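Local coordinates for GH62 arabinofuranosidase (Podospora anserina, PDB 4N4B), which cleaves terminal alpha-L-arabinofuranosyl residues from arabinosides, probably acting on the arabinose side branches of plant xylan, at residues A[25-30]-A[332-337]; A[210-215]-A[233-238]. All blocks are in the same frame, centred on the assembly; numbering follows the deposited sequence. Where two conformers were deposited one is given.

Interaction 1 (A[25-30]-A[332-337]); sequences TWQWTS and HNNPAC
W28 and H332 face each other as an antiparallel, non-hydrogen-bonded bridge pair, joining strand 28-30 near the start of the chain to the end of strand 326-332. Both side chains lie on one face of the sheet, and with W26 they form an aromatic cluster. The imidazole of H332 forms an offset stack with the six-membered ring of W26, centroids 4.2 Å apart and planes at 22°. CZ3 of W26 sits over the centre of one imidazole face, while P335 N lies above the other, nearer the rim. With CG anti to the backbone N (chi1 -179°), the imidazole of H332 is carried across to W26. W28 packs lower down, its CZ3 3.8 Å from H332 CB, and its ring meets the imidazole obliquely. A flat, polar-edged histidine suits this place: in the ring plane its ND1 gives a weak bond to Q27 O, 3.4 Å long. The same carbonyl receives the backbone N of N333 at 2.8 Å. An alanine in place of H332 would probably leave the W26 indole without its stacking partner and open a gap beneath P335. Two asparagines, able to bond where regular pairing stops, extend the seam. N334 ND2 donates to T25 O at 2.8 Å, from above the carbonyl plane. N333 ND2 gives T29 OG1 a nearly straight bond of 2.9 Å (165°), and a water links that hydroxyl to N333 OD1. On W28 the indole NE1 is held by W266 O. Pairing the first strand with the last in one sheet is the ring closure typical of beta-propellers.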
# COMPACT_ATOMS: atom_id res chain seq x y z
N THR A 25 5.40 19.51 -8.37
CA THR A 25 4.42 19.87 -7.28
C THR A 25 3.09 19.18 -7.62
O THR A 25 2.68 18.95 -8.75
CB THR A 25 4.20 21.38 -7.12
OG1 THR A 25 3.24 21.89 -8.09
CG2 THR A 25 5.50 22.14 -7.02
N TRP A 26 2.40 18.83 -6.53
CA TRP A 26 1.20 18.02 -6.63
C TRP A 26 0.03 18.72 -5.92
O TRP A 26 0.21 19.31 -4.87
CB TRP A 26 1.45 16.65 -5.88
CG TRP A 26 2.42 15.77 -6.65
CD1 TRP A 26 3.74 16.03 -6.83
CD2 TRP A 26 2.08 14.67 -7.48
NE1 TRP A 26 4.26 15.09 -7.67
CE2 TRP A 26 3.29 14.26 -8.11
CE3 TRP A 26 0.90 13.99 -7.75
CZ2 TRP A 26 3.33 13.19 -9.00
CZ3 TRP A 26 0.95 12.91 -8.59
CH2 TRP A 26 2.17 12.57 -9.28
N GLN A 27 -1.15 18.52 -6.50
CA GLN A 27 -2.41 19.03 -5.95
C GLN A 27 -3.48 17.99 -6.10
O GLN A 27 -3.56 17.31 -7.13
CB GLN A 27 -2.85 20.33 -6.64
CG GLN A 27 -1.80 21.46 -6.69
CD GLN A 27 -1.38 22.05 -5.36
OE1 GLN A 27 -0.27 22.58 -5.16
NE2 GLN A 27 -2.24 21.91 -4.42
N TRP A 28 -4.36 17.89 -5.10
CA TRP A 28 -5.40 16.87 -4.99
C TRP A 28 -6.74 17.38 -4.58
O TRP A 28 -6.82 18.35 -3.84
CB TRP A 28 -4.95 15.83 -4.00
CG TRP A 28 -3.66 15.17 -4.19
CD1 TRP A 28 -2.49 15.59 -3.64
CD2 TRP A 28 -3.37 13.96 -4.90
NE1 TRP A 28 -1.45 14.76 -4.02
CE2 TRP A 28 -1.99 13.71 -4.73
CE3 TRP A 28 -4.17 13.03 -5.62
CZ2 TRP A 28 -1.39 12.59 -5.31
CZ3 TRP A 28 -3.57 11.91 -6.14
CH2 TRP A 28 -2.18 11.74 -6.00
N THR A 29 -7.77 16.67 -4.98
CA THR A 29 -9.13 16.82 -4.45
C THR A 29 -9.48 15.51 -3.75
O THR A 29 -9.34 14.41 -4.36
CB THR A 29 -10.10 17.00 -5.63
OG1 THR A 29 -9.94 18.36 -6.09
CG2 THR A 29 -11.56 16.74 -5.21
N SER A 30 -10.00 15.57 -2.53
CA SER A 30 -10.44 14.39 -1.75
C SER A 30 -11.96 14.20 -1.69
O SER A 30 -12.70 15.20 -1.57
CB SER A 30 -9.90 14.49 -0.33
OG SER A 30 -10.24 13.34 0.41
N HIS A 332 -5.81 13.38 -8.54
CA HIS A 332 -4.73 14.30 -8.90
C HIS A 332 -5.20 15.44 -9.77
O HIS A 332 -5.65 15.11 -10.89
CB HIS A 332 -3.63 13.50 -9.54
CG HIS A 332 -2.43 14.24 -9.95
ND1 HIS A 332 -1.90 15.41 -9.44
CD2 HIS A 332 -1.57 13.86 -10.94
CE1 HIS A 332 -0.78 15.72 -10.13
NE2 HIS A 332 -0.59 14.76 -11.03
N ASN A 333 -5.13 16.67 -9.30
CA ASN A 333 -5.66 17.88 -9.96
C ASN A 333 -4.84 18.44 -11.04
O ASN A 333 -5.43 19.17 -11.87
CB ASN A 333 -5.99 19.05 -8.88
CG ASN A 333 -7.19 18.71 -8.24
OD1 ASN A 333 -8.03 17.92 -8.81
ND2 ASN A 333 -7.40 19.23 -7.12
N ASN A 334 -3.57 18.23 -10.93
CA ASN A 334 -2.58 18.91 -11.87
C ASN A 334 -1.72 17.91 -12.65
O ASN A 334 -0.51 18.00 -12.60
CB ASN A 334 -1.73 19.94 -11.15
CG ASN A 334 -0.76 19.36 -10.17
OD1 ASN A 334 -1.06 18.35 -9.45
ND2 ASN A 334 0.43 19.94 -10.08
N PRO A 335 -2.39 17.04 -13.43
CA PRO A 335 -1.63 16.06 -14.25
C PRO A 335 -0.71 16.86 -15.25
O PRO A 335 -1.07 17.96 -15.69
CB PRO A 335 -2.73 15.26 -14.99
CG PRO A 335 -3.83 16.19 -15.05
CD PRO A 335 -3.80 16.87 -13.64
N ALA A 336 0.43 16.25 -15.54
CA ALA A 336 1.47 16.86 -16.43
C ALA A 336 1.49 16.20 -17.84
O ALA A 336 2.56 16.18 -18.42
CB ALA A 336 2.83 16.67 -15.80
N CYS A 337 0.36 15.66 -18.28
CA CYS A 337 0.16 14.93 -19.59
C CYS A 337 -1.28 14.50 -19.77
O CYS A 337 -2.06 14.44 -18.77
CB CYS A 337 0.92 13.62 -19.60
SG CYS A 337 0.38 12.40 -18.31
O HOH W 1 -11.11 18.26 -8.54

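Interaction 2 (A[210-215]-A[233-238]); sequences NRNDLF and EAIGTD
I235 makes the largest single contribution to this contact, reaching from the end of strand 228-235 into the turn 210-215. Its CB lies against the flank of the N212 side chain. From there the two branches part. CG2 stays beside N212, while CG1, anti to the carbonyl carbon (chi1 -51°), heads for the ring of F215 and comes 4.1 Å from CD2. The chain then runs on extended (chi2 178°), so CD1 ends over one face of the phenyl ring in a CH-pi contact, 3.9 Å from the centroid and 14° off the normal. NH1 of R211 approaches this methyl obliquely, while the face of its guanidinium lies against F215, with CE1 over its centre. A beta-branched isoleucine suits the place: its two branches let it touch N212 near the root and F215 at the tip. Two backbone bonds fix the register beneath it: I235 N to N212 O, 2.8 Å, and F215 N to E233 O, 2.9 Å. A234, between them, is small enough for its CB to lie 3.3 Å from N212 O. At the outer end a water lies within hydrogen-bonding distance of both D213 OD1 and I235 O, and D213 OD2 accepts N210 ND2. The carboxylate of E233 turns to other partners, S284, R241 and the backbone N of H285, the histidine that binds calcium in a structure of this protein. The short 3-10 turn therefore packs on the end of strand 228-235, where the chain coming from strand 204-208 enters strand 216-222, with strand 241-248 lying along the other edge of strand 228-235.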
# COMPACT_ATOMS: atom_id res chain seq x y z
N ASN A 210 15.80 9.23 9.06
CA ASN A 210 15.21 9.15 10.34
C ASN A 210 13.82 8.54 10.28
O ASN A 210 13.18 8.72 9.24
CB ASN A 210 15.18 10.50 11.13
CG ASN A 210 14.37 11.52 10.46
OD1 ASN A 210 13.25 11.85 10.95
ND2 ASN A 210 14.83 12.05 9.43
N ARG A 211 13.42 7.85 11.30
CA ARG A 211 12.18 7.01 11.25
C ARG A 211 11.02 7.82 10.83
O ARG A 211 10.27 7.33 9.95
CB ARG A 211 11.89 6.42 12.61
CG ARG A 211 10.51 5.82 12.99
CD ARG A 211 10.38 5.89 14.53
NE ARG A 211 9.27 5.24 15.17
CZ ARG A 211 8.12 5.83 15.54
NH1 ARG A 211 7.82 7.09 15.25
NH2 ARG A 211 7.21 5.13 16.15
N ASN A 212 10.78 9.00 11.30
CA ASN A 212 9.61 9.75 10.88
C ASN A 212 9.61 10.21 9.49
O ASN A 212 8.52 10.49 8.95
CB ASN A 212 9.31 10.93 11.77
CG ASN A 212 8.82 10.53 13.16
OD1 ASN A 212 8.36 11.47 13.93
ND2 ASN A 212 8.89 9.38 13.57
N ASP A 213 10.76 10.32 8.85
CA ASP A 213 10.83 10.75 7.49
C ASP A 213 10.74 9.57 6.44
O ASP A 213 10.68 9.86 5.26
CB ASP A 213 12.14 11.60 7.26
CG ASP A 213 12.00 13.00 7.77
OD1 ASP A 213 10.88 13.41 8.13
OD2 ASP A 213 13.07 13.67 7.91
N LEU A 214 10.85 8.34 6.88
CA LEU A 214 10.82 7.24 5.97
C LEU A 214 10.20 6.05 6.70
O LEU A 214 10.80 5.03 6.98
CB LEU A 214 12.22 6.91 5.46
CG LEU A 214 12.24 6.03 4.24
CD1 LEU A 214 11.95 6.85 3.01
CD2 LEU A 214 13.62 5.37 4.10
N PHE A 215 8.94 6.21 7.05
CA PHE A 215 8.38 5.40 8.09
C PHE A 215 7.84 4.01 7.64
O PHE A 215 8.29 2.98 8.10
CB PHE A 215 7.30 6.19 8.91
CG PHE A 215 6.83 5.55 10.17
CD1 PHE A 215 7.74 5.23 11.14
CD2 PHE A 215 5.53 5.28 10.40
CE1 PHE A 215 7.34 4.61 12.31
CE2 PHE A 215 5.10 4.71 11.57
CZ PHE A 215 5.99 4.36 12.56
N GLU A 233 5.33 6.77 3.32
CA GLU A 233 4.61 7.55 4.33
C GLU A 233 5.62 8.03 5.39
O GLU A 233 6.50 7.29 5.83
CB GLU A 233 3.52 6.68 4.91
CG GLU A 233 2.60 7.44 5.87
CD GLU A 233 1.47 6.65 6.44
OE1 GLU A 233 1.12 5.58 5.88
OE2 GLU A 233 0.90 7.09 7.49
N ALA A 234 5.33 9.26 5.81
CA ALA A 234 6.11 9.94 6.83
C ALA A 234 5.19 10.54 7.90
O ALA A 234 3.97 10.61 7.73
CB ALA A 234 6.93 11.01 6.15
N ILE A 235 5.78 10.93 9.05
CA ILE A 235 5.08 11.54 10.19
C ILE A 235 5.59 12.96 10.26
O ILE A 235 6.80 13.12 10.53
CB ILE A 235 5.24 10.77 11.47
CG1 ILE A 235 4.92 9.27 11.33
CG2 ILE A 235 4.51 11.47 12.58
CD1 ILE A 235 5.12 8.43 12.61
N GLY A 236 4.79 13.97 10.04
CA GLY A 236 5.26 15.35 9.95
C GLY A 236 5.51 15.93 11.36
O GLY A 236 5.18 15.35 12.36
N THR A 237 6.11 17.13 11.29
CA THR A 237 6.34 17.89 12.54
C THR A 237 5.07 18.17 13.30
O THR A 237 5.09 18.12 14.57
CB THR A 237 7.05 19.20 12.19
OG1 THR A 237 6.34 19.86 11.14
CG2 THR A 237 8.33 18.79 11.65
N ASP A 238 3.93 18.29 12.61
CA ASP A 238 2.62 18.39 13.25
C ASP A 238 2.03 17.09 13.75
O ASP A 238 0.90 17.09 14.24
CB ASP A 238 1.65 19.06 12.30
CG ASP A 238 1.47 18.31 10.93
OD1 ASP A 238 1.95 17.18 10.76
OD2 ASP A 238 0.79 18.93 10.10
O HOH W 2 8.25 13.84 8.25

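Interaction 2 comes wholly between the two halves of interaction 1 along the chain: 25-30 lies near the start of the modelled chain, 210-215 and 233-238 follow, and 332-337 is its end. The centres of the two interactions lie 22 Å apart and their nearest atoms about 12 Å, so they do not touch. They also belong to different sheets of the propeller. Interaction 1 unites the two ends of the modelled chain in the mixed sheet that holds strands 28-30 and 326-332, whereas interaction 2 is local, fitting the connection from strand 204-208 against the four-stranded sheet 216-257. One contact closes the circle of sheets; the other ties one sheet's entry to its second strand, near H285.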